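Local coordinates for protein alpha-fucosidase (Bifidobacterium bifidum, PDB 2EAB) that probably releases alpha-1,2-linked L-fucose from glycans by hydrolysis as a glycoside hydrolase family 95 enzyme, of which this chain is the catalytic piece, at residues K794-P806 and G844-A856. Sequence-based numbering, arbitrary orientation.
Sequences KYVNYTNILPALP and GKQAAVKITAGGA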
# COMPACT_ATOMS: atom_id res chain seq x y z
N LYS A 794 -15.05 -25.50 -14.28
CA LYS A 794 -14.17 -24.45 -13.76
C LYS A 794 -14.47 -24.11 -12.31
O LYS A 794 -15.63 -24.07 -11.89
CB LYS A 794 -14.21 -23.22 -14.66
CG LYS A 794 -13.57 -23.49 -16.03
CD LYS A 794 -13.49 -22.29 -16.93
CE LYS A 794 -12.89 -22.66 -18.28
NZ LYS A 794 -11.43 -22.94 -18.22
N TYR A 795 -13.40 -23.87 -11.55
CA TYR A 795 -13.51 -23.46 -10.15
C TYR A 795 -12.71 -22.18 -10.02
O TYR A 795 -11.48 -22.19 -10.07
CB TYR A 795 -13.02 -24.56 -9.21
CG TYR A 795 -13.64 -25.91 -9.52
CD1 TYR A 795 -14.74 -26.38 -8.81
CD2 TYR A 795 -13.14 -26.69 -10.56
CE1 TYR A 795 -15.32 -27.62 -9.14
CE2 TYR A 795 -13.70 -27.91 -10.89
CZ TYR A 795 -14.78 -28.37 -10.17
OH TYR A 795 -15.33 -29.58 -10.50
N VAL A 796 -13.43 -21.08 -9.89
CA VAL A 796 -12.85 -19.74 -9.92
C VAL A 796 -12.45 -19.33 -8.51
O VAL A 796 -13.22 -19.50 -7.56
CB VAL A 796 -13.86 -18.73 -10.52
CG1 VAL A 796 -13.30 -17.32 -10.49
CG2 VAL A 796 -14.23 -19.13 -11.95
N ASN A 797 -11.25 -18.76 -8.39
CA ASN A 797 -10.73 -18.29 -7.11
C ASN A 797 -10.67 -19.42 -6.07
O ASN A 797 -11.03 -19.24 -4.92
CB ASN A 797 -11.53 -17.08 -6.60
CG ASN A 797 -11.34 -15.87 -7.48
OD1 ASN A 797 -10.48 -15.86 -8.36
ND2 ASN A 797 -12.15 -14.83 -7.26
N TYR A 798 -10.19 -20.58 -6.50
CA TYR A 798 -10.05 -21.70 -5.59
C TYR A 798 -9.00 -21.39 -4.53
O TYR A 798 -8.04 -20.63 -4.78
CB TYR A 798 -9.73 -23.01 -6.34
CG TYR A 798 -8.38 -23.05 -7.03
CD1 TYR A 798 -7.25 -23.48 -6.35
CD2 TYR A 798 -8.24 -22.68 -8.36
CE1 TYR A 798 -6.00 -23.53 -6.96
CE2 TYR A 798 -7.00 -22.72 -8.99
CZ TYR A 798 -5.89 -23.14 -8.28
OH TYR A 798 -4.64 -23.20 -8.87
N THR A 799 -9.20 -21.95 -3.35
CA THR A 799 -8.30 -21.77 -2.22
C THR A 799 -7.11 -22.69 -2.39
O THR A 799 -7.27 -23.91 -2.43
CB THR A 799 -9.03 -22.12 -0.90
OG1 THR A 799 -10.25 -21.37 -0.82
CG2 THR A 799 -8.16 -21.83 0.31
N ASN A 800 -5.91 -22.11 -2.48
CA ASN A 800 -4.69 -22.87 -2.74
C ASN A 800 -3.77 -22.80 -1.53
O ASN A 800 -3.16 -21.77 -1.24
CB ASN A 800 -4.00 -22.34 -4.00
CG ASN A 800 -2.84 -23.21 -4.44
OD1 ASN A 800 -2.42 -24.13 -3.73
ND2 ASN A 800 -2.29 -22.90 -5.61
N ILE A 801 -3.71 -23.92 -0.81
CA ILE A 801 -2.95 -24.05 0.42
C ILE A 801 -1.47 -24.36 0.14
O ILE A 801 -1.15 -25.31 -0.57
CB ILE A 801 -3.54 -25.18 1.31
CG1 ILE A 801 -5.03 -24.93 1.61
CG2 ILE A 801 -2.73 -25.40 2.58
CD1 ILE A 801 -5.34 -23.65 2.37
N LEU A 802 -0.60 -23.53 0.71
CA LEU A 802 0.86 -23.69 0.62
C LEU A 802 1.36 -23.81 -0.83
O LEU A 802 2.03 -24.78 -1.18
CB LEU A 802 1.34 -24.86 1.49
CG LEU A 802 1.04 -24.71 2.99
CD1 LEU A 802 1.38 -26.00 3.72
CD2 LEU A 802 1.77 -23.52 3.61
N PRO A 803 1.02 -22.82 -1.68
CA PRO A 803 1.38 -22.87 -3.10
C PRO A 803 2.86 -22.63 -3.41
O PRO A 803 3.33 -23.02 -4.47
CB PRO A 803 0.54 -21.75 -3.70
CG PRO A 803 0.40 -20.77 -2.58
CD PRO A 803 0.24 -21.62 -1.35
N ALA A 804 3.59 -21.99 -2.50
CA ALA A 804 5.00 -21.69 -2.72
C ALA A 804 5.75 -21.71 -1.39
O ALA A 804 6.35 -20.72 -0.97
CB ALA A 804 5.17 -20.36 -3.46
N LEU A 805 5.69 -22.86 -0.74
CA LEU A 805 6.30 -23.05 0.56
C LEU A 805 7.80 -23.27 0.41
O LEU A 805 8.22 -24.20 -0.29
CB LEU A 805 5.66 -24.23 1.28
CG LEU A 805 6.24 -24.61 2.65
CD1 LEU A 805 5.89 -23.56 3.69
CD2 LEU A 805 5.73 -25.97 3.06
N PRO A 806 8.62 -22.42 1.04
CA PRO A 806 10.07 -22.60 0.94
C PRO A 806 10.54 -23.84 1.69
O PRO A 806 10.01 -24.15 2.76
CB PRO A 806 10.63 -21.35 1.63
CG PRO A 806 9.50 -20.39 1.73
CD PRO A 806 8.28 -21.23 1.85
N GLY A 844 -20.46 -18.71 3.21
CA GLY A 844 -21.16 -19.91 2.74
C GLY A 844 -20.96 -20.24 1.27
O GLY A 844 -21.75 -20.99 0.68
N LYS A 845 -19.90 -19.72 0.66
CA LYS A 845 -19.62 -20.02 -0.74
C LYS A 845 -19.06 -21.44 -0.88
O LYS A 845 -18.49 -21.98 0.06
CB LYS A 845 -18.65 -18.99 -1.34
CG LYS A 845 -19.12 -17.52 -1.22
CD LYS A 845 -20.45 -17.25 -1.95
CE LYS A 845 -21.09 -15.92 -1.51
NZ LYS A 845 -20.32 -14.70 -1.90
N GLN A 846 -19.25 -22.03 -2.05
CA GLN A 846 -18.67 -23.34 -2.33
C GLN A 846 -17.17 -23.31 -2.07
O GLN A 846 -16.48 -22.39 -2.50
CB GLN A 846 -18.92 -23.72 -3.78
CG GLN A 846 -18.37 -25.08 -4.13
CD GLN A 846 -18.52 -25.41 -5.59
OE1 GLN A 846 -18.03 -24.70 -6.47
NE2 GLN A 846 -19.20 -26.51 -5.87
N ALA A 847 -16.68 -24.32 -1.36
CA ALA A 847 -15.25 -24.50 -1.16
C ALA A 847 -14.64 -25.34 -2.27
O ALA A 847 -15.21 -26.34 -2.70
CB ALA A 847 -14.96 -25.11 0.19
N ALA A 848 -13.47 -24.90 -2.75
CA ALA A 848 -12.69 -25.64 -3.72
C ALA A 848 -11.25 -25.45 -3.29
O ALA A 848 -10.72 -24.33 -3.35
CB ALA A 848 -12.93 -25.11 -5.13
N VAL A 849 -10.63 -26.52 -2.81
CA VAL A 849 -9.36 -26.43 -2.09
C VAL A 849 -8.27 -27.27 -2.75
O VAL A 849 -8.41 -28.49 -2.88
CB VAL A 849 -9.53 -26.85 -0.61
CG1 VAL A 849 -8.23 -26.66 0.15
CG2 VAL A 849 -10.65 -26.06 0.06
N LYS A 850 -7.20 -26.60 -3.18
CA LYS A 850 -5.98 -27.26 -3.61
C LYS A 850 -5.03 -27.28 -2.42
O LYS A 850 -4.94 -26.31 -1.67
CB LYS A 850 -5.33 -26.48 -4.76
CG LYS A 850 -4.16 -27.20 -5.42
CD LYS A 850 -3.56 -26.40 -6.57
CE LYS A 850 -2.41 -27.16 -7.21
NZ LYS A 850 -1.81 -26.41 -8.35
N ILE A 851 -4.32 -28.40 -2.25
CA ILE A 851 -3.27 -28.46 -1.25
C ILE A 851 -1.99 -28.76 -2.01
O ILE A 851 -1.71 -29.91 -2.37
CB ILE A 851 -3.56 -29.49 -0.13
CG1 ILE A 851 -4.86 -29.10 0.61
CG2 ILE A 851 -2.40 -29.55 0.86
CD1 ILE A 851 -5.35 -30.13 1.61
N THR A 852 -1.23 -27.71 -2.31
CA THR A 852 -0.05 -27.86 -3.15
C THR A 852 1.02 -28.69 -2.44
O THR A 852 1.64 -29.57 -3.04
CB THR A 852 0.48 -26.49 -3.59
OG1 THR A 852 -0.49 -25.88 -4.45
CG2 THR A 852 1.78 -26.62 -4.35
N ALA A 853 1.21 -28.41 -1.15
CA ALA A 853 2.15 -29.16 -0.33
C ALA A 853 1.43 -30.35 0.31
O ALA A 853 1.12 -30.33 1.51
CB ALA A 853 2.78 -28.25 0.71
N GLY A 854 1.16 -31.37 -0.49
CA GLY A 854 0.56 -32.61 -0.00
C GLY A 854 -0.38 -33.31 -0.97
O GLY A 854 -0.46 -34.55 -0.96
N GLY A 855 -1.09 -32.55 -1.79
CA GLY A 855 -2.04 -33.11 -2.75
C GLY A 855 -3.39 -33.36 -2.10
O GLY A 855 -3.54 -34.29 -1.31
N ALA A 856 -4.38 -32.54 -2.46
CA ALA A 856 -5.70 -32.57 -1.83
C ALA A 856 -6.40 -33.92 -1.90
O ALA A 856 -7.21 -34.24 -1.02
CB ALA A 856 -6.60 -31.48 -2.43
O HOH W 1 -16.80 -23.85 -9.23
O HOH W 2 -12.63 -22.63 -0.57
O HOH W 3 -0.29 -24.63 -6.83
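Thr-799, Asn-800 and Ile-801 pair in parallel with Val-849, Lys-850 and Ile-851, the one parallel join in a mixed beta sheet of the family 95 C-terminal domain. The backbone ladder has four rungs: Thr-799 N to Ala-848 O and Lys-850 N to Thr-799 O, both 2.8 Å, then Ile-801 N to Lys-850 O, nearly straight at 173°, and Thr-852 N to Ile-801 O.

Apolar contacts line the Ile-801 side, where its CG1 lies 3.9 Å from Val-849 CG1 and Val-825 and Val-837 of the facing sheet close over it. Past the strand ends, Leu-802 CB packs on Ala-853 CB at 3.8 Å.

On the face carrying Asn-800 and Lys-850, the fully extended lysine runs beside the Tyr-798 ring, whose CE1 is 3.7 Å from Lys-850 CB, while the phenol OH is hydrogen-bonded to Asp-695 OD2. Asn-800, its CG anti to the backbone N (chi1 -172°), lies along the same lysine. One water joins Asn-800 ND2, Lys-850 NZ and Thr-852 OG1, and Asn-800 OD1 accepts from the Thr-852 hydroxyl. A leucine in place of the asparagine would probably leave that hydroxyl without its carbonyl acceptor and the water with a partner fewer. Thr-852 OG1 meets an in-plane lone pair of Asn-800 OD1 at 2.7 Å.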